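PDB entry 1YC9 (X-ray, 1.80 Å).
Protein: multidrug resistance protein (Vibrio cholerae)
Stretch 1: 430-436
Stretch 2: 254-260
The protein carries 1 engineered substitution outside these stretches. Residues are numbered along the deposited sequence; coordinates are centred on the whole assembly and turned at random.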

ATOM      1  N   ILE A 430      20.797 -10.158   8.352  1.00 21.19           N
ATOM      2  CA  ILE A 430      20.197 -11.386   7.938  1.00 22.48           C
ATOM      3  C   ILE A 430      19.131 -11.083   6.910  1.00 23.70           C
ATOM      4  O   ILE A 430      19.068 -11.704   5.864  1.00 22.73           O
ATOM      5  CB  ILE A 430      19.629 -12.137   9.136  1.00 23.52           C
ATOM      6  CG1 ILE A 430      20.790 -12.739   9.938  1.00 28.16           C
ATOM      7  CG2 ILE A 430      18.693 -13.189   8.716  1.00 26.42           C
ATOM      8  CD1 ILE A 430      20.407 -13.399  11.200  1.00 30.75           C
ATOM      9  N   HIS A 431      18.320 -10.066   7.187  1.00 24.28           N
ATOM     10  CA  HIS A 431      17.299  -9.640   6.226  1.00 25.97           C
ATOM     11  C   HIS A 431      17.897  -9.173   4.891  1.00 24.62           C
ATOM     12  O   HIS A 431      17.416  -9.551   3.807  1.00 25.22           O
ATOM     13  CB  HIS A 431      16.403  -8.600   6.866  1.00 25.94           C
ATOM     14  CG  HIS A 431      15.205  -8.298   6.056  1.00 30.51           C
ATOM     15  ND1 HIS A 431      15.247  -7.439   4.986  1.00 32.99           N
ATOM     16  CD2 HIS A 431      13.947  -8.796   6.105  1.00 32.81           C
ATOM     17  CE1 HIS A 431      14.052  -7.386   4.431  1.00 32.73           C
ATOM     18  NE2 HIS A 431      13.248  -8.210   5.089  1.00 34.91           N
ATOM     19  N   ALA A 432      18.971  -8.413   4.949  1.00 25.44           N
ATOM     20  CA  ALA A 432      19.579  -7.815   3.771  1.00 25.93           C
ATOM     21  C   ALA A 432      20.210  -8.884   2.905  1.00 26.69           C
ATOM     22  O   ALA A 432      20.232  -8.767   1.689  1.00 26.25           O
ATOM     23  CB  ALA A 432      20.602  -6.805   4.156  1.00 26.24           C
ATOM     24  N   LEU A 433      20.708  -9.947   3.534  1.00 27.30           N
ATOM     25  CA  LEU A 433      21.298 -11.061   2.799  1.00 28.88           C
ATOM     26  C   LEU A 433      20.223 -12.021   2.297  1.00 29.81           C
ATOM     27  O   LEU A 433      20.491 -12.848   1.468  1.00 30.79           O
ATOM     28  CB  LEU A 433      22.346 -11.799   3.651  1.00 28.12           C
ATOM     29  CG  LEU A 433      23.494 -10.932   4.138  1.00 29.41           C
ATOM     30  CD1 LEU A 433      24.418 -11.748   5.072  1.00 31.96           C
ATOM     31  CD2 LEU A 433      24.268 -10.389   2.971  1.00 30.21           C
ATOM     32  N   GLY A 434      18.998 -11.899   2.787  1.00 30.84           N
ATOM     33  CA  GLY A 434      17.892 -12.722   2.329  1.00 31.76           C
ATOM     34  C   GLY A 434      17.808 -14.033   3.075  1.00 33.17           C
ATOM     35  O   GLY A 434      17.178 -14.967   2.608  1.00 31.73           O
ATOM     36  N   GLY A 435      18.442 -14.097   4.241  1.00 35.65           N
ATOM     37  CA  GLY A 435      18.402 -15.272   5.075  1.00 38.79           C
ATOM     38  C   GLY A 435      19.333 -16.339   4.535  1.00 41.33           C
ATOM     39  O   GLY A 435      20.280 -16.063   3.773  1.00 42.03           O
ATOM     40  N   GLY A 436      19.064 -17.570   4.940  1.00 44.30           N
ATOM     41  CA  GLY A 436      19.888 -18.694   4.523  1.00 46.94           C
ATOM     42  C   GLY A 436      19.128 -19.945   4.138  1.00 49.37           C
ATOM     43  O   GLY A 436      19.710 -21.042   4.159  1.00 49.76           O
TER
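Stretch 2 254-260: GLLGHRA

Stretch 2 has no regular helix or strand and lies against the C-terminal end of the helix with which stretch 1 begins, and against the loop that follows it. Stretch 2 runs broadly across stretch 1, passing the end of its helix. Its backbone makes a type I beta turn from L256 to R259, held by the bond from R259 N to L256 O (3.1 Å), and R259 then takes the N-cap position of the helix that follows. The nearest CA atoms across the contact are those of G434 and R259, 4.5 Å apart. G434 ends its helix in a Schellman motif: its phi is positive, and the chain bonds back into the last turn, with G435 N 3.0 Å from I430 O and G434 N 3.0 Å from H431 O.

One direct hydrogen bond joins the stretches. The R259 side chain leaves its CA sideways, but its end reaches the helix terminus, where NH1 donates to A432 O at 2.9 Å. This carbonyl lies at the edge of the guanidinium, near its plane, as suits an in-plane N-H donor.

Two waters extend the polar contact. Water 1 donates to L433 O (2.8 Å) and L255 O (2.6 Å) and accepts from H258 N (2.8 Å), tying the helix end to the turn. Water 2 accepts from A260 N (2.9 Å) and donates to G434 O (3.0 Å).

The remaining contacts are van der Waals approaches and one CA-H...O contact. H258 points its CB toward stretch 1, 3.4 Å from L433 O and 3.7 Å from G435 O; its imidazole is not modelled. The CA-to-CB bond of L433 points away from stretch 2, but the end of its side chain comes nearer, placing CD2 4.4 Å from L255 CB and 3.9 Å from L255 O. At G434, CA approaches H258 O at 3.5 Å in a CA-H...O contact. An ideal CB on G434 would lie 2.2 Å from H258 O, so the close approach requires glycine, as do the residue's own backbone angles.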

ATOM      1  N   GLY A 254      28.356  -9.593  -5.077  1.00 59.75           N
ATOM      2  CA  GLY A 254      28.409 -11.047  -5.003  1.00 58.80           C
ATOM      3  C   GLY A 254      27.568 -11.570  -3.851  1.00 57.58           C
ATOM      4  O   GLY A 254      27.152 -12.740  -3.822  1.00 58.07           O
ATOM      5  N   LEU A 255      27.225 -10.672  -2.937  1.00 55.87           N
ATOM      6  CA  LEU A 255      26.494 -11.073  -1.751  1.00 54.32           C
ATOM      7  C   LEU A 255      24.967 -11.091  -1.873  1.00 52.24           C
ATOM      8  O   LEU A 255      24.271 -11.084  -0.879  1.00 51.82           O
ATOM      9  CB  LEU A 255      26.977 -10.328  -0.514  1.00 54.58           C
ATOM     10  CG  LEU A 255      26.917  -8.813  -0.410  1.00 55.89           C
ATOM     11  CD1 LEU A 255      27.822  -8.352   0.708  1.00 56.31           C
ATOM     12  CD2 LEU A 255      27.260  -8.109  -1.697  1.00 56.80           C
ATOM     13  N   LEU A 256      24.465 -11.155  -3.101  1.00 49.91           N
ATOM     14  CA  LEU A 256      23.017 -11.016  -3.359  1.00 48.51           C
ATOM     15  C   LEU A 256      22.263 -12.278  -3.762  1.00 46.25           C
ATOM     16  O   LEU A 256      21.064 -12.200  -4.066  1.00 45.33           O
ATOM     17  CB  LEU A 256      22.781  -9.974  -4.452  1.00 48.70           C
ATOM     18  CG  LEU A 256      23.414  -8.612  -4.205  1.00 50.61           C
ATOM     19  CD1 LEU A 256      23.433  -7.800  -5.502  1.00 53.19           C
ATOM     20  CD2 LEU A 256      22.701  -7.869  -3.085  1.00 50.40           C
ATOM     21  N   GLY A 257      22.924 -13.438  -3.737  1.00 43.64           N
ATOM     22  CA  GLY A 257      22.332 -14.657  -4.275  1.00 41.42           C
ATOM     23  C   GLY A 257      21.335 -15.367  -3.398  1.00 40.19           C
ATOM     24  O   GLY A 257      20.634 -16.273  -3.836  1.00 40.64           O
ATOM     25  N   HIS A 258      21.264 -15.004  -2.133  1.00 37.91           N
ATOM     26  CA  HIS A 258      20.192 -15.551  -1.312  1.00 37.00           C
ATOM     27  C   HIS A 258      18.985 -14.573  -1.287  1.00 34.73           C
ATOM     28  O   HIS A 258      18.053 -14.775  -0.508  1.00 36.15           O
ATOM     29  CB  HIS A 258      20.688 -15.907   0.102  1.00 37.59           C
ATOM     30  N   ARG A 259      18.984 -13.533  -2.131  1.00 31.08           N
ATOM     31  CA  ARG A 259      17.844 -12.611  -2.120  1.00 28.00           C
ATOM     32  C   ARG A 259      16.762 -13.212  -3.007  1.00 25.52           C
ATOM     33  O   ARG A 259      16.868 -13.185  -4.255  1.00 21.79           O
ATOM     34  CB  ARG A 259      18.201 -11.229  -2.639  1.00 27.33           C
ATOM     35  CG  ARG A 259      19.230 -10.483  -1.819  1.00 29.44           C
ATOM     36  CD  ARG A 259      18.664  -9.675  -0.728  1.00 31.08           C
ATOM     37  NE  ARG A 259      17.555  -8.762  -1.082  1.00 29.76           N
ATOM     38  CZ  ARG A 259      17.304  -7.620  -0.447  1.00 29.30           C
ATOM     39  NH1 ARG A 259      18.156  -7.175   0.460  1.00 29.45           N
ATOM     40  NH2 ARG A 259      16.278  -6.871  -0.792  1.00 27.12           N
ATOM     41  N   ALA A 260      15.739 -13.750  -2.366  1.00 23.73           N
ATOM     42  CA  ALA A 260      14.597 -14.310  -3.078  1.00 24.24           C
ATOM     43  C   ALA A 260      13.847 -13.231  -3.884  1.00 24.00           C
ATOM     44  O   ALA A 260      13.308 -13.526  -4.932  1.00 23.57           O
ATOM     45  CB  ALA A 260      13.648 -15.012  -2.102  1.00 26.35           C
TER
HETATM   46  O   HOH W   1      22.352 -12.815  -0.677  1.00 33.20           O
HETATM   47  O   HOH W   2      15.468 -13.610   0.552  1.00 32.63           O